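Local coordinates for protein Cfl (Pectobacterium brasiliense, PDB 7A9J) that probably activates carboxylic acids such as coronafacic acid with ATP, as an adenylate-forming ligase of interest for making amides, at residues 498-508 and 527-537. The protein carries 1 engineered substitution. Sequence-based numbering, arbitrary orientation.
Sequences PSEYIFIKEIP and LKSQAEKVFTL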
ATOM      1  N   PRO A 498      -5.885  11.697 -30.496  1.00 39.11           N
ATOM      2  CA  PRO A 498      -5.214  10.574 -31.156  1.00 38.43           C
ATOM      3  C   PRO A 498      -5.221  10.787 -32.658  1.00 42.75           C
ATOM      4  O   PRO A 498      -6.158  11.363 -33.217  1.00 43.41           O
ATOM      5  CB  PRO A 498      -6.058   9.357 -30.742  1.00 42.24           C
ATOM      6  CG  PRO A 498      -6.684   9.764 -29.403  1.00 42.71           C
ATOM      7  CD  PRO A 498      -6.921  11.265 -29.526  1.00 40.41           C
ATOM      8  N   SER A 499      -4.130  10.394 -33.288  1.00 40.41           N
ATOM      9  CA  SER A 499      -4.097  10.316 -34.742  1.00 46.25           C
ATOM     10  C   SER A 499      -4.711   9.034 -35.293  1.00 44.95           C
ATOM     11  O   SER A 499      -4.970   8.953 -36.503  1.00 49.63           O
ATOM     12  CB  SER A 499      -2.650  10.419 -35.207  1.00 43.65           C
ATOM     13  OG  SER A 499      -2.158  11.730 -35.019  1.00 49.06           O
ATOM     14  N   GLU A 500      -4.978   8.047 -34.449  1.00 42.92           N
ATOM     15  CA  GLU A 500      -5.351   6.724 -34.909  1.00 39.29           C
ATOM     16  C   GLU A 500      -6.029   5.971 -33.779  1.00 43.88           C
ATOM     17  O   GLU A 500      -5.684   6.149 -32.616  1.00 42.63           O
ATOM     18  CB  GLU A 500      -4.114   5.982 -35.356  1.00 49.02           C
ATOM     19  CG  GLU A 500      -4.326   4.613 -35.873  1.00 50.65           C
ATOM     20  CD  GLU A 500      -3.029   4.109 -36.473  1.00 59.69           C
ATOM     21  OE1 GLU A 500      -2.533   4.736 -37.434  1.00 53.95           O
ATOM     22  OE2 GLU A 500      -2.475   3.138 -35.943  1.00 47.80           O
ATOM     23  N   TYR A 501      -6.988   5.132 -34.144  1.00 46.66           N
ATOM     24  CA  TYR A 501      -7.772   4.332 -33.211  1.00 40.34           C
ATOM     25  C   TYR A 501      -7.570   2.858 -33.545  1.00 51.89           C
ATOM     26  O   TYR A 501      -7.702   2.460 -34.710  1.00 50.26           O
ATOM     27  CB  TYR A 501      -9.261   4.735 -33.322  1.00 49.13           C
ATOM     28  CG  TYR A 501      -9.483   6.158 -32.899  1.00 54.02           C
ATOM     29  CD1 TYR A 501      -9.334   6.510 -31.569  1.00 53.46           C
ATOM     30  CD2 TYR A 501      -9.813   7.155 -33.806  1.00 57.11           C
ATOM     31  CE1 TYR A 501      -9.517   7.790 -31.134  1.00 51.14           C
ATOM     32  CE2 TYR A 501     -10.016   8.478 -33.368  1.00 60.41           C
ATOM     33  CZ  TYR A 501      -9.849   8.772 -32.017  1.00 59.36           C
ATOM     34  OH  TYR A 501     -10.000  10.038 -31.504  1.00 60.14           O
ATOM     35  N   ILE A 502      -7.217   2.059 -32.540  1.00 47.31           N
ATOM     36  CA  ILE A 502      -7.105   0.615 -32.691  1.00 43.78           C
ATOM     37  C   ILE A 502      -8.201  -0.012 -31.843  1.00 46.62           C
ATOM     38  O   ILE A 502      -8.155   0.051 -30.611  1.00 51.09           O
ATOM     39  CB  ILE A 502      -5.717   0.104 -32.287  1.00 37.02           C
ATOM     40  CG1 ILE A 502      -4.639   0.746 -33.177  1.00 41.24           C
ATOM     41  CG2 ILE A 502      -5.634  -1.425 -32.457  1.00 39.92           C
ATOM     42  CD1 ILE A 502      -3.206   0.359 -32.827  1.00 36.15           C
ATOM     43  N   PHE A 503      -9.204  -0.591 -32.487  1.00 50.39           N
ATOM     44  CA  PHE A 503     -10.298  -1.224 -31.763  1.00 51.71           C
ATOM     45  C   PHE A 503      -9.907  -2.663 -31.471  1.00 60.27           C
ATOM     46  O   PHE A 503      -9.598  -3.426 -32.394  1.00 61.05           O
ATOM     47  CB  PHE A 503     -11.609  -1.182 -32.554  1.00 57.52           C
ATOM     48  CG  PHE A 503     -12.134   0.200 -32.775  1.00 62.77           C
ATOM     49  CD1 PHE A 503     -11.625   0.992 -33.798  1.00 66.51           C
ATOM     50  CD2 PHE A 503     -13.121   0.719 -31.960  1.00 68.63           C
ATOM     51  CE1 PHE A 503     -12.095   2.278 -34.001  1.00 61.16           C
ATOM     52  CE2 PHE A 503     -13.605   1.998 -32.165  1.00 73.75           C
ATOM     53  CZ  PHE A 503     -13.089   2.780 -33.190  1.00 66.66           C
ATOM     54  N   ILE A 504      -9.942  -3.034 -30.197  1.00 58.26           N
ATOM     55  CA  ILE A 504      -9.658  -4.392 -29.759  1.00 69.31           C
ATOM     56  C   ILE A 504     -10.575  -4.677 -28.575  1.00 76.75           C
ATOM     57  O   ILE A 504     -10.744  -3.821 -27.702  1.00 86.38           O
ATOM     58  CB  ILE A 504      -8.164  -4.560 -29.402  1.00 69.75           C
ATOM     59  CG1 ILE A 504      -7.795  -6.033 -29.280  1.00 89.08           C
ATOM     60  CG2 ILE A 504      -7.809  -3.821 -28.133  1.00 71.28           C
ATOM     61  CD1 ILE A 504      -6.318  -6.263 -29.066  1.00 84.79           C
ATOM     62  N   LYS A 505     -11.222  -5.835 -28.557  1.00 80.70           N
ATOM     63  CA  LYS A 505     -12.220  -6.013 -27.506  1.00 87.04           C
ATOM     64  C   LYS A 505     -11.646  -6.630 -26.244  1.00 81.11           C
ATOM     65  O   LYS A 505     -12.390  -6.863 -25.289  1.00 85.80           O
ATOM     66  CB  LYS A 505     -13.421  -6.801 -28.028  1.00100.59           C
ATOM     67  CG  LYS A 505     -14.271  -5.918 -28.942  1.00106.78           C
ATOM     68  CD  LYS A 505     -15.641  -6.467 -29.279  1.00104.90           C
ATOM     69  CE  LYS A 505     -16.352  -5.478 -30.191  1.00103.42           C
ATOM     70  NZ  LYS A 505     -15.390  -4.899 -31.190  1.00100.83           N
ATOM     71  N   GLU A 506     -10.334  -6.833 -26.196  1.00 89.10           N
ATOM     72  CA  GLU A 506      -9.645  -7.145 -24.949  1.00 91.11           C
ATOM     73  C   GLU A 506      -8.283  -6.473 -24.987  1.00 91.33           C
ATOM     74  O   GLU A 506      -7.478  -6.762 -25.876  1.00 97.70           O
ATOM     75  CB  GLU A 506      -9.501  -8.648 -24.765  1.00 90.17           C
ATOM     76  CG  GLU A 506      -8.795  -9.043 -23.504  1.00 96.19           C
ATOM     77  CD  GLU A 506      -8.561 -10.535 -23.432  1.00118.78           C
ATOM     78  OE1 GLU A 506      -8.656 -11.204 -24.487  1.00112.20           O
ATOM     79  OE2 GLU A 506      -8.286 -11.040 -22.321  1.00124.86           O
ATOM     80  N   ILE A 507      -8.021  -5.579 -24.041  1.00 81.46           N
ATOM     81  CA  ILE A 507      -6.725  -4.911 -23.998  1.00 84.51           C
ATOM     82  C   ILE A 507      -5.753  -5.785 -23.215  1.00 79.70           C
ATOM     83  O   ILE A 507      -6.074  -6.209 -22.102  1.00 72.45           O
ATOM     84  CB  ILE A 507      -6.851  -3.504 -23.393  1.00 78.81           C
ATOM     85  CG1 ILE A 507      -7.569  -2.588 -24.379  1.00 69.36           C
ATOM     86  CG2 ILE A 507      -5.475  -2.949 -22.992  1.00 73.69           C
ATOM     87  CD1 ILE A 507      -7.823  -1.204 -23.848  1.00 65.34           C
ATOM     88  N   PRO A 508      -4.568  -6.084 -23.748  1.00 85.89           N
ATOM     89  CA  PRO A 508      -3.630  -6.974 -23.034  1.00 90.45           C
ATOM     90  C   PRO A 508      -3.180  -6.461 -21.666  1.00 97.59           C
ATOM     91  O   PRO A 508      -2.410  -5.498 -21.589  1.00101.64           O
ATOM     92  CB  PRO A 508      -2.433  -7.069 -23.997  1.00 86.11           C
ATOM     93  CG  PRO A 508      -2.965  -6.626 -25.347  1.00 87.54           C
ATOM     94  CD  PRO A 508      -4.058  -5.647 -25.064  1.00 78.24           C
ATOM     95  N   LEU A 527      -0.354  -5.056 -32.452  1.00 36.28           N
ATOM     96  CA  LEU A 527      -1.702  -4.625 -32.066  1.00 41.95           C
ATOM     97  C   LEU A 527      -2.555  -4.351 -33.292  1.00 35.90           C
ATOM     98  O   LEU A 527      -3.683  -4.843 -33.394  1.00 43.06           O
ATOM     99  CB  LEU A 527      -1.627  -3.389 -31.165  1.00 41.35           C
ATOM    100  CG  LEU A 527      -1.152  -3.604 -29.720  1.00 42.13           C
ATOM    101  CD1 LEU A 527      -0.937  -2.247 -29.046  1.00 43.78           C
ATOM    102  CD2 LEU A 527      -2.072  -4.494 -28.869  1.00 51.81           C
ATOM    103  N   LYS A 528      -2.045  -3.548 -34.243  1.00 38.06           N
ATOM    104  CA  LYS A 528      -2.831  -3.296 -35.448  1.00 40.49           C
ATOM    105  C   LYS A 528      -3.210  -4.598 -36.142  1.00 46.04           C
ATOM    106  O   LYS A 528      -4.339  -4.740 -36.620  1.00 45.42           O
ATOM    107  CB  LYS A 528      -2.079  -2.389 -36.408  1.00 43.75           C
ATOM    108  CG  LYS A 528      -2.023  -0.961 -35.921  1.00 45.41           C
ATOM    109  CD  LYS A 528      -1.704  -0.024 -37.085  1.00 42.29           C
ATOM    110  CE  LYS A 528      -0.287  -0.231 -37.545  1.00 44.17           C
ATOM    111  NZ  LYS A 528      -0.060   0.736 -38.677  1.00 42.63           N
ATOM    112  N   SER A 529      -2.303  -5.581 -36.171  1.00 42.16           N
ATOM    113  CA  SER A 529      -2.632  -6.792 -36.914  1.00 44.64           C
ATOM    114  C   SER A 529      -3.670  -7.621 -36.189  1.00 41.44           C
ATOM    115  O   SER A 529      -4.338  -8.454 -36.815  1.00 47.37           O
ATOM    116  CB  SER A 529      -1.378  -7.635 -37.178  1.00 48.26           C
ATOM    117  OG  SER A 529      -0.920  -8.223 -35.975  1.00 45.06           O
ATOM    118  N   GLN A 530      -3.836  -7.413 -34.884  1.00 45.50           N
ATOM    119  CA  GLN A 530      -4.811  -8.190 -34.145  1.00 52.31           C
ATOM    120  C   GLN A 530      -6.109  -7.426 -33.935  1.00 57.50           C
ATOM    121  O   GLN A 530      -7.041  -7.972 -33.339  1.00 53.27           O
ATOM    122  CB  GLN A 530      -4.216  -8.623 -32.805  1.00 58.30           C
ATOM    123  CG  GLN A 530      -2.957  -9.468 -32.977  1.00 49.82           C
ATOM    124  CD  GLN A 530      -3.212 -10.697 -33.841  1.00 56.58           C
ATOM    125  OE1 GLN A 530      -3.971 -11.578 -33.457  1.00 53.69           O
ATOM    126  NE2 GLN A 530      -2.593 -10.746 -35.036  1.00 47.79           N
ATOM    127  N   ALA A 531      -6.203  -6.204 -34.454  1.00 48.82           N
ATOM    128  CA  ALA A 531      -7.301  -5.315 -34.105  1.00 51.26           C
ATOM    129  C   ALA A 531      -8.608  -5.743 -34.761  1.00 56.65           C
ATOM    130  O   ALA A 531      -8.623  -6.332 -35.843  1.00 54.68           O
ATOM    131  CB  ALA A 531      -6.967  -3.894 -34.532  1.00 51.10           C
ATOM    132  N   GLU A 532      -9.719  -5.433 -34.085  1.00 59.64           N
ATOM    133  CA  GLU A 532     -11.016  -5.499 -34.747  1.00 69.62           C
ATOM    134  C   GLU A 532     -11.036  -4.573 -35.951  1.00 62.40           C
ATOM    135  O   GLU A 532     -11.463  -4.966 -37.040  1.00 65.64           O
ATOM    136  CB  GLU A 532     -12.137  -5.144 -33.766  1.00 71.72           C
ATOM    137  CG  GLU A 532     -12.177  -6.000 -32.499  1.00 75.00           C
ATOM    138  CD  GLU A 532     -12.297  -7.484 -32.799  1.00 91.46           C
ATOM    139  OE1 GLU A 532     -12.936  -7.845 -33.810  1.00 99.98           O
ATOM    140  OE2 GLU A 532     -11.750  -8.294 -32.023  1.00107.31           O
ATOM    141  N   LYS A 533     -10.535  -3.353 -35.785  1.00 57.83           N
ATOM    142  CA  LYS A 533     -10.411  -2.412 -36.889  1.00 61.63           C
ATOM    143  C   LYS A 533      -9.410  -1.339 -36.499  1.00 56.14           C
ATOM    144  O   LYS A 533      -9.161  -1.089 -35.321  1.00 55.89           O
ATOM    145  CB  LYS A 533     -11.760  -1.765 -37.258  1.00 64.04           C
ATOM    146  CG  LYS A 533     -11.721  -0.986 -38.591  1.00 82.17           C
ATOM    147  CD  LYS A 533     -13.077  -0.375 -38.979  1.00 90.43           C
ATOM    148  CE  LYS A 533     -13.069   0.139 -40.429  1.00 83.87           C
ATOM    149  NZ  LYS A 533     -14.330   0.850 -40.798  1.00 83.08           N
ATOM    150  N   VAL A 534      -8.823  -0.714 -37.509  1.00 59.08           N
ATOM    151  CA  VAL A 534      -7.943   0.417 -37.302  1.00 59.02           C
ATOM    152  C   VAL A 534      -8.469   1.571 -38.132  1.00 60.08           C
ATOM    153  O   VAL A 534      -8.908   1.376 -39.269  1.00 68.42           O
ATOM    154  CB  VAL A 534      -6.486   0.090 -37.668  1.00 58.89           C
ATOM    155  CG1 VAL A 534      -5.611   1.280 -37.360  1.00 54.19           C
ATOM    156  CG2 VAL A 534      -6.020  -1.132 -36.879  1.00 54.66           C
ATOM    157  N   PHE A 535      -8.464   2.764 -37.543  1.00 59.40           N
ATOM    158  CA  PHE A 535      -8.954   3.968 -38.201  1.00 63.84           C
ATOM    159  C   PHE A 535      -7.892   5.050 -38.070  1.00 67.19           C
ATOM    160  O   PHE A 535      -7.635   5.532 -36.965  1.00 59.81           O
ATOM    161  CB  PHE A 535     -10.271   4.430 -37.583  1.00 62.99           C
ATOM    162  CG  PHE A 535     -10.972   5.481 -38.396  1.00 84.69           C
ATOM    163  CD1 PHE A 535     -12.018   5.137 -39.243  1.00 92.85           C
ATOM    164  CD2 PHE A 535     -10.579   6.813 -38.330  1.00 82.64           C
ATOM    165  CE1 PHE A 535     -12.668   6.100 -40.005  1.00 88.52           C
ATOM    166  CE2 PHE A 535     -11.226   7.778 -39.089  1.00 91.11           C
ATOM    167  CZ  PHE A 535     -12.271   7.418 -39.929  1.00 86.16           C
ATOM    168  N   THR A 536      -7.280   5.441 -39.184  1.00 58.04           N
ATOM    169  CA  THR A 536      -6.305   6.525 -39.189  1.00 58.05           C
ATOM    170  C   THR A 536      -6.956   7.802 -39.687  1.00 73.57           C
ATOM    171  O   THR A 536      -7.547   7.814 -40.771  1.00 73.01           O
ATOM    172  CB  THR A 536      -5.110   6.181 -40.071  1.00 63.07           C
ATOM    173  OG1 THR A 536      -4.587   4.924 -39.657  1.00 59.79           O
ATOM    174  CG2 THR A 536      -4.030   7.257 -39.963  1.00 63.52           C
ATOM    175  N   LEU A 537      -6.829   8.873 -38.907  1.00 80.28           N
ATOM    176  CA  LEU A 537      -7.397  10.171 -39.282  1.00 82.89           C
ATOM    177  C   LEU A 537      -6.497  10.903 -40.271  1.00 90.23           C
ATOM    178  O   LEU A 537      -5.311  11.098 -40.011  1.00102.17           O
ATOM    179  CB  LEU A 537      -7.622  11.046 -38.055  1.00 76.27           C
ATOM    180  CG  LEU A 537      -8.793  10.714 -37.130  1.00 85.76           C
ATOM    181  CD1 LEU A 537      -8.598   9.386 -36.421  1.00 80.79           C
ATOM    182  CD2 LEU A 537      -8.986  11.824 -36.111  1.00 84.37           C
TER
HETATM  183  O   HOH W   1      -0.722   3.670 -39.502  1.00 60.30           O
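Glu500 extends from strand 500-503 on the same sheet face as Thr536 and Val534 of the antiparallel strand 533-536, crossing both side chains obliquely. With CG anti to the backbone N (chi1 -179°) and the chain extended beyond it, the carboxylate arrives at Thr536, whose OG1 donates to Glu500 OE1 over 3.0 Å, from above the carboxylate plane rather than within it. Arg466 forms a salt bridge with the same oxygen, while Tyr524 OH bonds both Glu500 OE2 and Lys528 NZ. The Lys528 chain runs across the glutamate at about a right angle, CD 3.4 Å from Glu500 OE2; its ammonium lies beyond salt-bridge range, joined to Glu500 OE1 through a water whose bond to Lys528 NZ is weak. On this same sheet face Ile502 fills the angle between strand and helix: CD1 lies 3.6 Å from Lys528 CG, and CG2 presses tightly on Ala531 CB at 3.5 Å. Strand 533-536 is the outermost of a four-stranded mixed sheet in the C-terminal domain of this AMP-binding enzyme, and the chain returns to it through helix 524-530. Tyr501 pairs with Phe535 through two backbone bonds, and Phe503 N donates to Lys533 O at 2.9 Å. The register slips here by one residue: Glu532 and Lys533 together sit opposite Phe503 in a classic beta bulge, where Glu532 N makes a bent, weak bond to Phe503 O. The other face carries Tyr501, Phe503, Lys533 and Phe535. Lys533 O sits in plane at the edge of the Phe503 ring, 3.6 Å from CD1, whereas Leu537 CD1 approaches the Tyr501 ring obliquely, 3.5 Å from CE2. Helix 481-491 packs against this face, Leu488 touching Tyr501 and Ala481 touching Phe535.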